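PDB 4DA2: sugar fermentation stimulation protein homolog from Pyrococcus furiosus, which probably binds DNA, joining an OB-fold domain to a PD-(D/E)xK nuclease-like domain that binds calcium ions. Local coordinates for residues 71-79 against 175-183; 154-165 against 197-206. The protein carries 1 engineered substitution. All coordinates share one frame; numbering follows the deposited sequence.

Contact 1: residues 71-79 against 175-183; sequences EDHGKIAII and IGALPNVSK
Pro179 pushes its ring into the beta hairpin 71-79, between Asp72 on one arm and Lys75 at the start of the other. Its CG lies 3.3 Å from Asp72 O and its CD 3.3 Å from Asp72 OD2, so the ring carbons rest against two oxygens of a single residue. With CG of Asp72 anti to the backbone N (chi1 -171°), the carboxylate crosses the proline obliquely, and OD2 also comes within 3.7 Å of Leu178 CD2. On the other arm, Lys75 runs past the ring in the opposite direction, its CB 3.9 Å from Pro179 CB, before the chain bends and leads its amino end away. Deeper in, Ala177 O receives the backbone N-H of Ile78 at 2.9 Å, in the carbonyl plane, and the same oxygen takes a CA-H...O contact from Ala77 CA at 3.3 Å. Apolar contacts line this bond: Ala77 CB meets Leu178 CD2 at 3.7 Å, and the CB atoms of Ile78 and Ala177 approach to 3.8 Å. Farther out, Arg138 of strand 127-139 forms a salt bridge with Asp72 OD2 and donates to the carbonyls of Pro179 and Asn180, tying hairpin and loop to one guanidinium. The hairpin's type I' turn runs from Asp72 to Lys75, and Gly74 N bonds Glu71 OE2 from above the carboxylate plane. Gly176 centres an inverse gamma turn just before Ala177. This is an interdomain seam: a hairpin of the OB-fold domain packs on the loop leaving strand 169-176 of the PD-(D/E)xK domain.

Contact 2: residues 154-165 against 197-206; sequences QRHIKELIKLAR and LLKEALEAGV
Leu197 fits as a knob among Gln154, Ile157, Lys158 and Ile161, opening a near-parallel helix pair with knobs-into-holes packing within the PD-(D/E)xK domain. The axes of helices 154-165 and 197-204 approach to 9.0 Å and cross at 17°. The two branches of Leu197 divide the work: CD1 sits 3.7 Å from Gln154 O, while CD2 lies against the aliphatic part of Lys158. Leu198 points away at its base, but its CD2 returns to meet Ile157 CD1 at 3.8 Å, the two side chains crossing at about a right angle; Phe174 of strand 169-176 also touches this leucine. Glu200 crosses Ile161 at about a right angle, its CG 3.8 Å from Ile161 CD1. That CG is anti to the backbone N (chi1 -177°) and the chain extended beyond it, which carries OE2 to a salt bridge with Arg165. NH2 meets the anti lone pair of OE2 at 2.8 Å, the oxygen lying 24° out of the guanidinium plane; NH1 adds a weak bond to the same oxygen, and Ile161 CG2 lies over the guanidinium's centre, 3.4 Å above its plane. At Ala201 the backbones draw close, and Ile161 CG1 reaches 3.7 Å from Ala201 CA, making Ile161 the reciprocal knob among Leu197, Glu200, Ala201 and Ala204. Ala204 and Ala164 face each other through their small methyls, and Gly205, at positive phi, ends the helix in a Schellman motif. The chain then turns Val206 inward, where CG2 comes 3.3 Å from Leu160 O.

Contact 1 and contact 2 lie on opposite sides of the chain's centre, with their own centres 27 Å apart and their nearest atoms about 11 Å apart. Strand 169-176 connects them: it follows helix 151-165 in the chain, and its end leads into the loop of contact 1. Contact 1 joins the two domains, whereas contact 2 lies wholly within the PD-(D/E)xK domain. The calcium ions, held by Glu109, Asp118, Glu131 and Thr132, are nearer to contact 2: the side chain of Leu160 is about 9 Å from a calcium ion and touches Glu131, while that of Ala177 in contact 1 is about 13 Å from one.

Contact 1: residues 71-79 against 175-183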
ATOM      1  N   GLU A  71      13.426   1.741  -8.296  1.00 19.47           N
ATOM      2  CA  GLU A  71      13.843   0.630  -9.126  1.00 16.29           C
ATOM      3  C   GLU A  71      14.041  -0.539  -8.196  1.00 17.92           C
ATOM      4  O   GLU A  71      14.615  -0.400  -7.108  1.00 21.68           O
ATOM      5  CB  GLU A  71      15.165   0.992  -9.851  1.00 20.11           C
ATOM      6  CG  GLU A  71      15.701  -0.090 -10.812  1.00 30.28           C
ATOM      7  CD  GLU A  71      16.398  -1.272 -10.124  1.00 35.87           C
ATOM      8  OE1 GLU A  71      16.883  -1.113  -8.977  1.00 39.63           O
ATOM      9  OE2 GLU A  71      16.463  -2.369 -10.751  1.00 35.52           O
ATOM     10  N   ASP A  72      13.562  -1.700  -8.623  1.00 16.48           N
ATOM     11  CA  ASP A  72      13.653  -2.885  -7.784  1.00 20.99           C
ATOM     12  C   ASP A  72      13.628  -4.060  -8.733  1.00 18.04           C
ATOM     13  O   ASP A  72      12.623  -4.298  -9.413  1.00 18.44           O
ATOM     14  CB  ASP A  72      12.483  -2.946  -6.781  1.00 11.48           C
ATOM     15  CG  ASP A  72      12.646  -4.032  -5.741  1.00 28.70           C
ATOM     16  OD1 ASP A  72      13.783  -4.487  -5.523  1.00 28.06           O
ATOM     17  OD2 ASP A  72      11.641  -4.410  -5.098  1.00 23.27           O
ATOM     18  N   HIS A  73      14.774  -4.739  -8.824  1.00 20.33           N
ATOM     19  CA  HIS A  73      14.917  -5.922  -9.661  1.00 24.74           C
ATOM     20  C   HIS A  73      14.423  -5.724 -11.104  1.00 22.29           C
ATOM     21  O   HIS A  73      13.826  -6.619 -11.707  1.00 20.74           O
ATOM     22  CB  HIS A  73      14.287  -7.136  -8.958  1.00 27.20           C
ATOM     23  CG  HIS A  73      14.913  -7.425  -7.627  1.00 93.57           C
ATOM     24  ND1 HIS A  73      16.281  -7.487  -7.447  1.00 60.19           N
ATOM     25  CD2 HIS A  73      14.364  -7.630  -6.407  1.00 29.74           C
ATOM     26  CE1 HIS A  73      16.546  -7.732  -6.177  1.00 57.54           C
ATOM     27  NE2 HIS A  73      15.401  -7.829  -5.525  1.00 61.48           N
ATOM     28  N   GLY A  74      14.710  -4.552 -11.664  1.00 23.12           N
ATOM     29  CA  GLY A  74      14.382  -4.276 -13.040  1.00 19.19           C
ATOM     30  C   GLY A  74      12.976  -3.747 -13.257  1.00 28.55           C
ATOM     31  O   GLY A  74      12.610  -3.346 -14.365  1.00 24.84           O
ATOM     32  N   LYS A  75      12.184  -3.744 -12.196  1.00 18.46           N
ATOM     33  CA  LYS A  75      10.815  -3.241 -12.258  1.00 16.18           C
ATOM     34  C   LYS A  75      10.782  -2.049 -11.300  1.00 18.80           C
ATOM     35  O   LYS A  75      11.852  -1.503 -10.918  1.00 16.95           O
ATOM     36  CB  LYS A  75       9.802  -4.338 -11.818  1.00 12.91           C
ATOM     37  CG  LYS A  75       9.883  -5.709 -12.537  1.00 40.40           C
ATOM     38  CD  LYS A  75       9.286  -5.673 -13.940  1.00 29.10           C
ATOM     39  CE  LYS A  75       8.989  -7.075 -14.551  1.00 28.82           C
ATOM     40  NZ  LYS A  75      10.216  -7.917 -14.770  1.00 37.68           N
ATOM     41  N   ILE A  76       9.582  -1.667 -10.861  1.00 13.06           N
ATOM     42  CA  ILE A  76       9.436  -0.567  -9.905  1.00 15.16           C
ATOM     43  C   ILE A  76       8.592  -0.989  -8.695  1.00 16.26           C
ATOM     44  O   ILE A  76       7.462  -1.455  -8.883  1.00 12.34           O
ATOM     45  CB  ILE A  76       8.796   0.654 -10.569  1.00 16.98           C
ATOM     46  CG1 ILE A  76       9.713   1.170 -11.702  1.00 15.10           C
ATOM     47  CG2 ILE A  76       8.571   1.760  -9.515  1.00 13.24           C
ATOM     48  CD1 ILE A  76       9.019   2.121 -12.711  1.00 20.22           C
ATOM     49  N   ALA A  77       9.133  -0.820  -7.480  1.00 11.16           N
ATOM     50  CA  ALA A  77       8.357  -1.007  -6.238  1.00 12.26           C
ATOM     51  C   ALA A  77       7.545   0.278  -6.030  1.00 17.39           C
ATOM     52  O   ALA A  77       8.092   1.373  -6.109  1.00 14.33           O
ATOM     53  CB  ALA A  77       9.284  -1.213  -5.077  1.00 14.31           C
ATOM     54  N   ILE A  78       6.250   0.149  -5.750  1.00 13.88           N
ATOM     55  CA  ILE A  78       5.412   1.336  -5.593  1.00 12.40           C
ATOM     56  C   ILE A  78       5.352   1.655  -4.105  1.00 13.90           C
ATOM     57  O   ILE A  78       4.721   0.917  -3.315  1.00 15.26           O
ATOM     58  CB  ILE A  78       3.987   1.130  -6.168  1.00 10.16           C
ATOM     59  CG1 ILE A  78       4.049   0.812  -7.678  1.00 13.53           C
ATOM     60  CG2 ILE A  78       3.146   2.387  -5.866  1.00 14.53           C
ATOM     61  CD1 ILE A  78       2.710   0.348  -8.321  1.00 21.56           C
ATOM     62  N   ILE A  79       5.955   2.773  -3.740  1.00 13.69           N
ATOM     63  CA  ILE A  79       5.864   3.264  -2.351  1.00  9.37           C
ATOM     64  C   ILE A  79       4.717   4.207  -2.047  1.00 12.28           C
ATOM     65  O   ILE A  79       4.348   4.359  -0.873  1.00 12.24           O
ATOM     66  CB  ILE A  79       7.191   3.916  -1.891  1.00 13.19           C
ATOM     67  CG1 ILE A  79       7.466   5.213  -2.647  1.00 15.52           C
ATOM     68  CG2 ILE A  79       8.330   2.893  -2.002  1.00 18.01           C
ATOM     69  CD1 ILE A  79       8.123   6.303  -1.778  1.00 24.18           C
ATOM     70  N   ILE A 175      -0.946  -4.463   0.509  1.00 12.08           N
ATOM     71  CA  ILE A 175      -0.548  -4.228  -0.870  1.00 12.20           C
ATOM     72  C   ILE A 175       0.965  -4.450  -0.970  1.00  9.77           C
ATOM     73  O   ILE A 175       1.779  -3.569  -0.607  1.00 14.51           O
ATOM     74  CB  ILE A 175      -0.942  -2.790  -1.333  1.00 13.75           C
ATOM     75  CG1 ILE A 175      -2.444  -2.530  -1.068  1.00 16.83           C
ATOM     76  CG2 ILE A 175      -0.601  -2.619  -2.800  1.00 16.27           C
ATOM     77  CD1 ILE A 175      -3.420  -3.488  -1.806  1.00 22.55           C
ATOM     78  N   GLY A 176       1.324  -5.647  -1.431  1.00  9.14           N
ATOM     79  CA  GLY A 176       2.722  -6.070  -1.609  1.00 11.78           C
ATOM     80  C   GLY A 176       3.179  -5.560  -2.955  1.00 15.82           C
ATOM     81  O   GLY A 176       3.376  -6.334  -3.917  1.00 13.54           O
ATOM     82  N   ALA A 177       3.321  -4.235  -3.035  1.00 18.28           N
ATOM     83  CA  ALA A 177       3.693  -3.547  -4.269  1.00 14.33           C
ATOM     84  C   ALA A 177       5.191  -3.617  -4.588  1.00 12.26           C
ATOM     85  O   ALA A 177       5.807  -2.598  -4.971  1.00 16.60           O
ATOM     86  CB  ALA A 177       3.228  -2.075  -4.234  1.00 18.58           C
ATOM     87  N   LEU A 178       5.764  -4.816  -4.421  1.00 13.22           N
ATOM     88  CA  LEU A 178       7.157  -5.118  -4.769  1.00 14.08           C
ATOM     89  C   LEU A 178       7.125  -6.175  -5.851  1.00 14.27           C
ATOM     90  O   LEU A 178       6.310  -7.083  -5.772  1.00 17.89           O
ATOM     91  CB  LEU A 178       7.859  -5.800  -3.572  1.00 23.93           C
ATOM     92  CG  LEU A 178       8.165  -5.051  -2.283  1.00 35.23           C
ATOM     93  CD1 LEU A 178       8.762  -6.000  -1.295  1.00 21.24           C
ATOM     94  CD2 LEU A 178       9.096  -3.874  -2.507  1.00 29.81           C
ATOM     95  N   PRO A 179       8.041  -6.099  -6.829  1.00 16.27           N
ATOM     96  CA  PRO A 179       8.184  -7.235  -7.741  1.00 13.72           C
ATOM     97  C   PRO A 179       8.815  -8.413  -6.986  1.00 14.61           C
ATOM     98  O   PRO A 179       9.422  -8.233  -5.911  1.00 17.44           O
ATOM     99  CB  PRO A 179       9.160  -6.706  -8.813  1.00 22.37           C
ATOM    100  CG  PRO A 179      10.004  -5.683  -8.054  1.00 20.59           C
ATOM    101  CD  PRO A 179       9.034  -5.033  -7.095  1.00 24.58           C
ATOM    102  N   ASN A 180       8.642  -9.607  -7.541  1.00 15.53           N
ATOM    103  CA  ASN A 180       9.265 -10.851  -7.043  1.00 24.70           C
ATOM    104  C   ASN A 180       9.044 -11.150  -5.560  1.00 25.56           C
ATOM    105  O   ASN A 180       9.975 -11.434  -4.817  1.00 28.44           O
ATOM    106  CB  ASN A 180      10.764 -10.908  -7.395  1.00 26.63           C
ATOM    107  CG  ASN A 180      11.012 -10.671  -8.866  1.00 25.89           C
ATOM    108  OD1 ASN A 180      11.068  -9.524  -9.311  1.00 46.61           O
ATOM    109  ND2 ASN A 180      11.100 -11.750  -9.644  1.00 33.84           N
ATOM    110  N   VAL A 181       7.797 -11.069  -5.134  1.00 24.23           N
ATOM    111  CA  VAL A 181       7.416 -11.595  -3.845  1.00 18.59           C
ATOM    112  C   VAL A 181       6.210 -12.470  -4.111  1.00 17.81           C
ATOM    113  O   VAL A 181       5.456 -12.213  -5.054  1.00 15.09           O
ATOM    114  CB  VAL A 181       7.060 -10.474  -2.794  1.00 19.66           C
ATOM    115  CG1 VAL A 181       8.315  -9.768  -2.269  1.00 22.15           C
ATOM    116  CG2 VAL A 181       6.024  -9.488  -3.353  1.00 19.69           C
ATOM    117  N   SER A 182       6.061 -13.537  -3.325  1.00 16.47           N
ATOM    118  CA  SER A 182       4.957 -14.483  -3.523  1.00 21.19           C
ATOM    119  C   SER A 182       4.162 -14.709  -2.250  1.00 22.56           C
ATOM    120  O   SER A 182       3.138 -15.430  -2.249  1.00 19.50           O
ATOM    121  CB  SER A 182       5.509 -15.841  -3.979  1.00 16.77           C
ATOM    122  OG  SER A 182       6.449 -16.290  -3.016  1.00 16.59           O
ATOM    123  N   LYS A 183       4.656 -14.139  -1.165  1.00 15.11           N
ATOM    124  CA  LYS A 183       4.073 -14.313   0.178  1.00 12.57           C
ATOM    125  C   LYS A 183       4.018 -13.006   0.954  1.00 16.79           C
ATOM    126  O   LYS A 183       4.632 -12.032   0.552  1.00 17.12           O
ATOM    127  CB  LYS A 183       4.875 -15.349   0.991  1.00 17.18           C
ATOM    128  CG  LYS A 183       4.901 -16.734   0.349  1.00 23.91           C
ATOM    129  CD  LYS A 183       5.504 -17.767   1.290  1.00 28.77           C
ATOM    130  CE  LYS A 183       7.020 -17.747   1.233  1.00 35.43           C
ATOM    131  NZ  LYS A 183       7.542 -18.509   0.070  1.00 43.73           N
TER

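Contact 2: residues 154-165 against 197-206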
ATOM      1  N   GLN A 154      -1.916   0.319  14.558  1.00 21.28           N
ATOM      2  CA  GLN A 154      -2.430  -0.370  15.735  1.00 23.94           C
ATOM      3  C   GLN A 154      -3.893  -0.001  15.974  1.00 20.91           C
ATOM      4  O   GLN A 154      -4.700  -0.879  16.231  1.00 17.27           O
ATOM      5  CB  GLN A 154      -1.594  -0.066  16.985  1.00 20.71           C
ATOM      6  CG  GLN A 154      -0.174  -0.617  16.950  1.00 24.11           C
ATOM      7  CD  GLN A 154       0.675  -0.099  18.113  1.00 30.30           C
ATOM      8  OE1 GLN A 154       0.157   0.452  19.072  1.00 29.03           O
ATOM      9  NE2 GLN A 154       1.977  -0.272  18.017  1.00 21.97           N
ATOM     10  N   ARG A 155      -4.215   1.292  15.848  1.00 19.94           N
ATOM     11  CA  ARG A 155      -5.589   1.790  15.964  1.00 15.87           C
ATOM     12  C   ARG A 155      -6.509   1.184  14.926  1.00 19.85           C
ATOM     13  O   ARG A 155      -7.601   0.779  15.251  1.00 15.07           O
ATOM     14  CB  ARG A 155      -5.631   3.320  15.845  1.00 17.83           C
ATOM     15  CG  ARG A 155      -5.328   4.034  17.144  1.00 17.72           C
ATOM     16  CD  ARG A 155      -5.506   5.565  16.961  1.00 29.18           C
ATOM     17  NE  ARG A 155      -4.537   6.306  17.762  1.00 79.45           N
ATOM     18  CZ  ARG A 155      -3.654   7.179  17.283  1.00 21.17           C
ATOM     19  NH1 ARG A 155      -3.599   7.472  15.977  1.00 27.76           N
ATOM     20  NH2 ARG A 155      -2.820   7.773  18.119  1.00 41.16           N
ATOM     21  N   HIS A 156      -6.062   1.154  13.676  1.00 17.25           N
ATOM     22  CA  HIS A 156      -6.886   0.601  12.609  1.00 13.40           C
ATOM     23  C   HIS A 156      -7.205  -0.862  12.862  1.00  9.94           C
ATOM     24  O   HIS A 156      -8.342  -1.276  12.697  1.00 13.50           O
ATOM     25  CB  HIS A 156      -6.215   0.758  11.252  1.00 13.41           C
ATOM     26  CG  HIS A 156      -6.090   2.173  10.782  1.00 16.84           C
ATOM     27  ND1 HIS A 156      -5.199   2.541   9.797  1.00 15.69           N
ATOM     28  CD2 HIS A 156      -6.739   3.308  11.152  1.00 23.91           C
ATOM     29  CE1 HIS A 156      -5.316   3.840   9.564  1.00 18.58           C
ATOM     30  NE2 HIS A 156      -6.229   4.331  10.389  1.00 25.58           N
ATOM     31  N   ILE A 157      -6.209  -1.651  13.258  1.00 13.60           N
ATOM     32  CA  ILE A 157      -6.437  -3.090  13.481  1.00 12.79           C
ATOM     33  C   ILE A 157      -7.403  -3.302  14.658  1.00 12.39           C
ATOM     34  O   ILE A 157      -8.283  -4.187  14.616  1.00 13.29           O
ATOM     35  CB  ILE A 157      -5.114  -3.894  13.633  1.00 11.16           C
ATOM     36  CG1 ILE A 157      -4.292  -3.783  12.337  1.00 13.13           C
ATOM     37  CG2 ILE A 157      -5.429  -5.411  13.957  1.00 10.17           C
ATOM     38  CD1 ILE A 157      -2.754  -3.995  12.523  1.00 15.22           C
ATOM     39  N   LYS A 158      -7.270  -2.457  15.694  1.00 13.01           N
ATOM     40  CA  LYS A 158      -8.196  -2.505  16.829  1.00 15.57           C
ATOM     41  C   LYS A 158      -9.635  -2.233  16.419  1.00 20.03           C
ATOM     42  O   LYS A 158     -10.548  -2.922  16.874  1.00 16.61           O
ATOM     43  CB  LYS A 158      -7.715  -1.606  17.984  1.00 19.06           C
ATOM     44  CG  LYS A 158      -6.487  -2.185  18.708  1.00 21.50           C
ATOM     45  CD  LYS A 158      -5.977  -1.248  19.815  1.00 26.27           C
ATOM     46  CE  LYS A 158      -4.897  -1.915  20.654  1.00 37.34           C
ATOM     47  NZ  LYS A 158      -4.431  -1.025  21.752  1.00 51.98           N
ATOM     48  N   GLU A 159      -9.849  -1.266  15.521  1.00 18.37           N
ATOM     49  CA  GLU A 159     -11.201  -0.970  15.073  1.00 15.65           C
ATOM     50  C   GLU A 159     -11.756  -2.116  14.214  1.00 13.04           C
ATOM     51  O   GLU A 159     -12.951  -2.409  14.253  1.00 14.57           O
ATOM     52  CB  GLU A 159     -11.265   0.344  14.298  1.00 19.50           C
ATOM     53  CG  GLU A 159     -10.888   1.584  15.111  1.00 19.91           C
ATOM     54  CD  GLU A 159     -11.813   1.845  16.306  1.00 26.04           C
ATOM     55  OE1 GLU A 159     -12.873   1.185  16.452  1.00 30.88           O
ATOM     56  OE2 GLU A 159     -11.466   2.729  17.096  1.00 26.72           O
ATOM     57  N   LEU A 160     -10.870  -2.754  13.430  1.00 19.52           N
ATOM     58  CA  LEU A 160     -11.263  -3.909  12.616  1.00 18.01           C
ATOM     59  C   LEU A 160     -11.724  -5.073  13.510  1.00 12.00           C
ATOM     60  O   LEU A 160     -12.719  -5.741  13.216  1.00 14.49           O
ATOM     61  CB  LEU A 160     -10.105  -4.348  11.684  1.00  8.82           C
ATOM     62  CG  LEU A 160      -9.803  -3.390  10.524  1.00 13.64           C
ATOM     63  CD1 LEU A 160      -8.431  -3.746   9.895  1.00 13.65           C
ATOM     64  CD2 LEU A 160     -10.876  -3.478   9.475  1.00 14.65           C
ATOM     65  N   ILE A 161     -10.949  -5.337  14.557  1.00 15.24           N
ATOM     66  CA  ILE A 161     -11.252  -6.388  15.520  1.00 14.67           C
ATOM     67  C   ILE A 161     -12.630  -6.122  16.153  1.00 18.63           C
ATOM     68  O   ILE A 161     -13.473  -7.027  16.239  1.00 17.07           O
ATOM     69  CB  ILE A 161     -10.148  -6.488  16.601  1.00 15.32           C
ATOM     70  CG1 ILE A 161      -8.860  -7.072  16.005  1.00 15.48           C
ATOM     71  CG2 ILE A 161     -10.655  -7.330  17.799  1.00 20.77           C
ATOM     72  CD1 ILE A 161      -7.643  -6.955  16.909  1.00 16.56           C
ATOM     73  N   LYS A 162     -12.870  -4.880  16.572  1.00 17.59           N
ATOM     74  CA  LYS A 162     -14.145  -4.543  17.214  1.00 19.10           C
ATOM     75  C   LYS A 162     -15.337  -4.722  16.248  1.00 16.56           C
ATOM     76  O   LYS A 162     -16.368  -5.267  16.629  1.00 19.29           O
ATOM     77  CB  LYS A 162     -14.095  -3.127  17.780  1.00 18.60           C
ATOM     78  CG  LYS A 162     -15.477  -2.505  18.139  1.00 22.35           C
ATOM     79  CD  LYS A 162     -16.112  -3.063  19.399  1.00 47.48           C
ATOM     80  CE  LYS A 162     -17.149  -2.080  19.949  1.00 31.82           C
ATOM     81  NZ  LYS A 162     -18.330  -2.778  20.501  1.00 34.35           N
ATOM     82  N   LEU A 163     -15.186  -4.273  15.002  1.00 15.29           N
ATOM     83  CA  LEU A 163     -16.200  -4.527  13.967  1.00 12.88           C
ATOM     84  C   LEU A 163     -16.537  -6.043  13.872  1.00 16.95           C
ATOM     85  O   LEU A 163     -17.710  -6.434  13.959  1.00 24.31           O
ATOM     86  CB  LEU A 163     -15.705  -4.018  12.615  1.00 15.97           C
ATOM     87  CG  LEU A 163     -15.740  -2.501  12.401  1.00 16.91           C
ATOM     88  CD1 LEU A 163     -15.025  -2.187  11.111  1.00 15.17           C
ATOM     89  CD2 LEU A 163     -17.179  -2.049  12.312  1.00 21.98           C
ATOM     90  N   ALA A 164     -15.505  -6.889  13.741  1.00 16.28           N
ATOM     91  CA  ALA A 164     -15.706  -8.340  13.591  1.00 16.64           C
ATOM     92  C   ALA A 164     -16.403  -8.962  14.799  1.00 19.79           C
ATOM     93  O   ALA A 164     -17.229  -9.851  14.641  1.00 26.34           O
ATOM     94  CB  ALA A 164     -14.398  -9.050  13.328  1.00 19.57           C
ATOM     95  N   ARG A 165     -16.046  -8.500  15.998  1.00 21.74           N
ATOM     96  CA  ARG A 165     -16.685  -8.993  17.238  1.00 28.51           C
ATOM     97  C   ARG A 165     -18.124  -8.524  17.378  1.00 32.61           C
ATOM     98  O   ARG A 165     -18.958  -9.216  17.970  1.00 29.57           O
ATOM     99  CB  ARG A 165     -15.883  -8.599  18.465  1.00 23.83           C
ATOM    100  CG  ARG A 165     -14.680  -9.495  18.667  1.00 18.80           C
ATOM    101  CD  ARG A 165     -13.762  -8.987  19.766  1.00 36.04           C
ATOM    102  NE  ARG A 165     -12.573  -9.832  19.841  1.00 29.60           N
ATOM    103  CZ  ARG A 165     -11.441  -9.489  20.448  1.00 52.76           C
ATOM    104  NH1 ARG A 165     -11.328  -8.315  21.066  1.00 28.19           N
ATOM    105  NH2 ARG A 165     -10.414 -10.324  20.441  1.00 47.49           N
ATOM    106  N   LEU A 197      -1.645  -8.158  17.323  1.00 19.26           N
ATOM    107  CA  LEU A 197      -2.972  -7.694  16.925  1.00 20.38           C
ATOM    108  C   LEU A 197      -3.490  -8.390  15.648  1.00 15.71           C
ATOM    109  O   LEU A 197      -4.665  -8.637  15.536  1.00 13.60           O
ATOM    110  CB  LEU A 197      -2.986  -6.160  16.740  1.00 20.21           C
ATOM    111  CG  LEU A 197      -3.023  -5.270  18.008  1.00 13.89           C
ATOM    112  CD1 LEU A 197      -2.821  -3.795  17.593  1.00 18.90           C
ATOM    113  CD2 LEU A 197      -4.333  -5.473  18.773  1.00 19.29           C
ATOM    114  N   LEU A 198      -2.616  -8.657  14.680  1.00 16.24           N
ATOM    115  CA  LEU A 198      -3.052  -9.354  13.440  1.00 16.01           C
ATOM    116  C   LEU A 198      -3.531 -10.799  13.707  1.00 11.82           C
ATOM    117  O   LEU A 198      -4.479 -11.298  13.064  1.00 14.51           O
ATOM    118  CB  LEU A 198      -1.962  -9.290  12.341  1.00 16.93           C
ATOM    119  CG  LEU A 198      -1.765  -7.888  11.721  1.00 14.17           C
ATOM    120  CD1 LEU A 198      -0.474  -7.853  10.905  1.00 12.84           C
ATOM    121  CD2 LEU A 198      -2.976  -7.455  10.883  1.00 20.29           C
ATOM    122  N   LYS A 199      -2.865 -11.464  14.650  1.00 18.25           N
ATOM    123  CA  LYS A 199      -3.287 -12.795  15.121  1.00 17.81           C
ATOM    124  C   LYS A 199      -4.661 -12.718  15.748  1.00 27.09           C
ATOM    125  O   LYS A 199      -5.513 -13.554  15.467  1.00 17.49           O
ATOM    126  CB  LYS A 199      -2.284 -13.373  16.145  1.00 16.58           C
ATOM    127  CG  LYS A 199      -0.937 -13.780  15.530  1.00 32.35           C
ATOM    128  CD  LYS A 199      -0.042 -14.530  16.530  1.00 39.59           C
ATOM    129  CE  LYS A 199       1.339 -14.784  15.935  1.00 23.33           C
ATOM    130  NZ  LYS A 199       2.210 -13.568  16.033  1.00 37.58           N
ATOM    131  N   GLU A 200      -4.868 -11.701  16.590  1.00 18.59           N
ATOM    132  CA  GLU A 200      -6.143 -11.459  17.246  1.00 21.03           C
ATOM    133  C   GLU A 200      -7.235 -11.163  16.220  1.00 19.56           C
ATOM    134  O   GLU A 200      -8.367 -11.674  16.350  1.00 19.18           O
ATOM    135  CB  GLU A 200      -6.031 -10.302  18.256  1.00 18.85           C
ATOM    136  CG  GLU A 200      -7.314 -10.048  19.045  1.00 39.38           C
ATOM    137  CD  GLU A 200      -7.170  -8.975  20.127  1.00 33.59           C
ATOM    138  OE1 GLU A 200      -6.053  -8.465  20.324  1.00 29.12           O
ATOM    139  OE2 GLU A 200      -8.192  -8.641  20.773  1.00 37.68           O
ATOM    140  N   ALA A 201      -6.892 -10.373  15.201  1.00 14.71           N
ATOM    141  CA  ALA A 201      -7.808 -10.090  14.081  1.00 18.10           C
ATOM    142  C   ALA A 201      -8.298 -11.352  13.374  1.00 14.16           C
ATOM    143  O   ALA A 201      -9.503 -11.510  13.154  1.00 17.50           O
ATOM    144  CB  ALA A 201      -7.133  -9.158  13.051  1.00 14.20           C
ATOM    145  N   LEU A 202      -7.364 -12.223  12.994  1.00 13.78           N
ATOM    146  CA  LEU A 202      -7.695 -13.510  12.363  1.00 13.70           C
ATOM    147  C   LEU A 202      -8.704 -14.281  13.207  1.00 19.40           C
ATOM    148  O   LEU A 202      -9.735 -14.733  12.715  1.00 17.37           O
ATOM    149  CB  LEU A 202      -6.441 -14.357  12.177  1.00 21.96           C
ATOM    150  CG  LEU A 202      -5.681 -14.356  10.853  1.00 32.80           C
ATOM    151  CD1 LEU A 202      -4.612 -15.462  10.908  1.00 20.63           C
ATOM    152  CD2 LEU A 202      -6.624 -14.537   9.676  1.00 22.26           C
ATOM    153  N   GLU A 203      -8.414 -14.387  14.502  1.00 24.25           N
ATOM    154  CA  GLU A 203      -9.285 -15.090  15.437  1.00 21.57           C
ATOM    155  C   GLU A 203     -10.654 -14.461  15.590  1.00 15.64           C
ATOM    156  O   GLU A 203     -11.645 -15.175  15.752  1.00 22.37           O
ATOM    157  CB  GLU A 203      -8.607 -15.211  16.806  1.00 26.07           C
ATOM    158  CG  GLU A 203      -7.396 -16.125  16.790  1.00 16.11           C
ATOM    159  CD  GLU A 203      -6.719 -16.196  18.148  1.00 29.62           C
ATOM    160  OE1 GLU A 203      -7.332 -15.771  19.153  1.00 36.12           O
ATOM    161  OE2 GLU A 203      -5.577 -16.674  18.203  1.00 32.76           O
ATOM    162  N   ALA A 204     -10.722 -13.130  15.483  1.00 16.64           N
ATOM    163  CA  ALA A 204     -11.946 -12.385  15.690  1.00 16.15           C
ATOM    164  C   ALA A 204     -12.876 -12.414  14.483  1.00 23.37           C
ATOM    165  O   ALA A 204     -14.060 -12.123  14.622  1.00 21.46           O
ATOM    166  CB  ALA A 204     -11.651 -10.917  16.100  1.00 17.36           C
ATOM    167  N   GLY A 205     -12.345 -12.772  13.310  1.00 15.60           N
ATOM    168  CA  GLY A 205     -13.149 -12.794  12.084  1.00 17.81           C
ATOM    169  C   GLY A 205     -12.763 -11.738  11.057  1.00 11.99           C
ATOM    170  O   GLY A 205     -13.437 -11.610  10.024  1.00 16.48           O
ATOM    171  N   VAL A 206     -11.710 -10.956  11.329  1.00 14.05           N
ATOM    172  CA  VAL A 206     -11.245  -9.982  10.317  1.00 16.52           C
ATOM    173  C   VAL A 206     -10.584 -10.758   9.178  1.00 17.23           C
ATOM    174  O   VAL A 206      -9.674 -11.568   9.409  1.00 13.47           O
ATOM    175  CB  VAL A 206     -10.225  -8.956  10.864  1.00  8.43           C
ATOM    176  CG1 VAL A 206      -9.753  -7.984   9.724  1.00 11.91           C
ATOM    177  CG2 VAL A 206     -10.787  -8.199  12.075  1.00 12.31           C
TER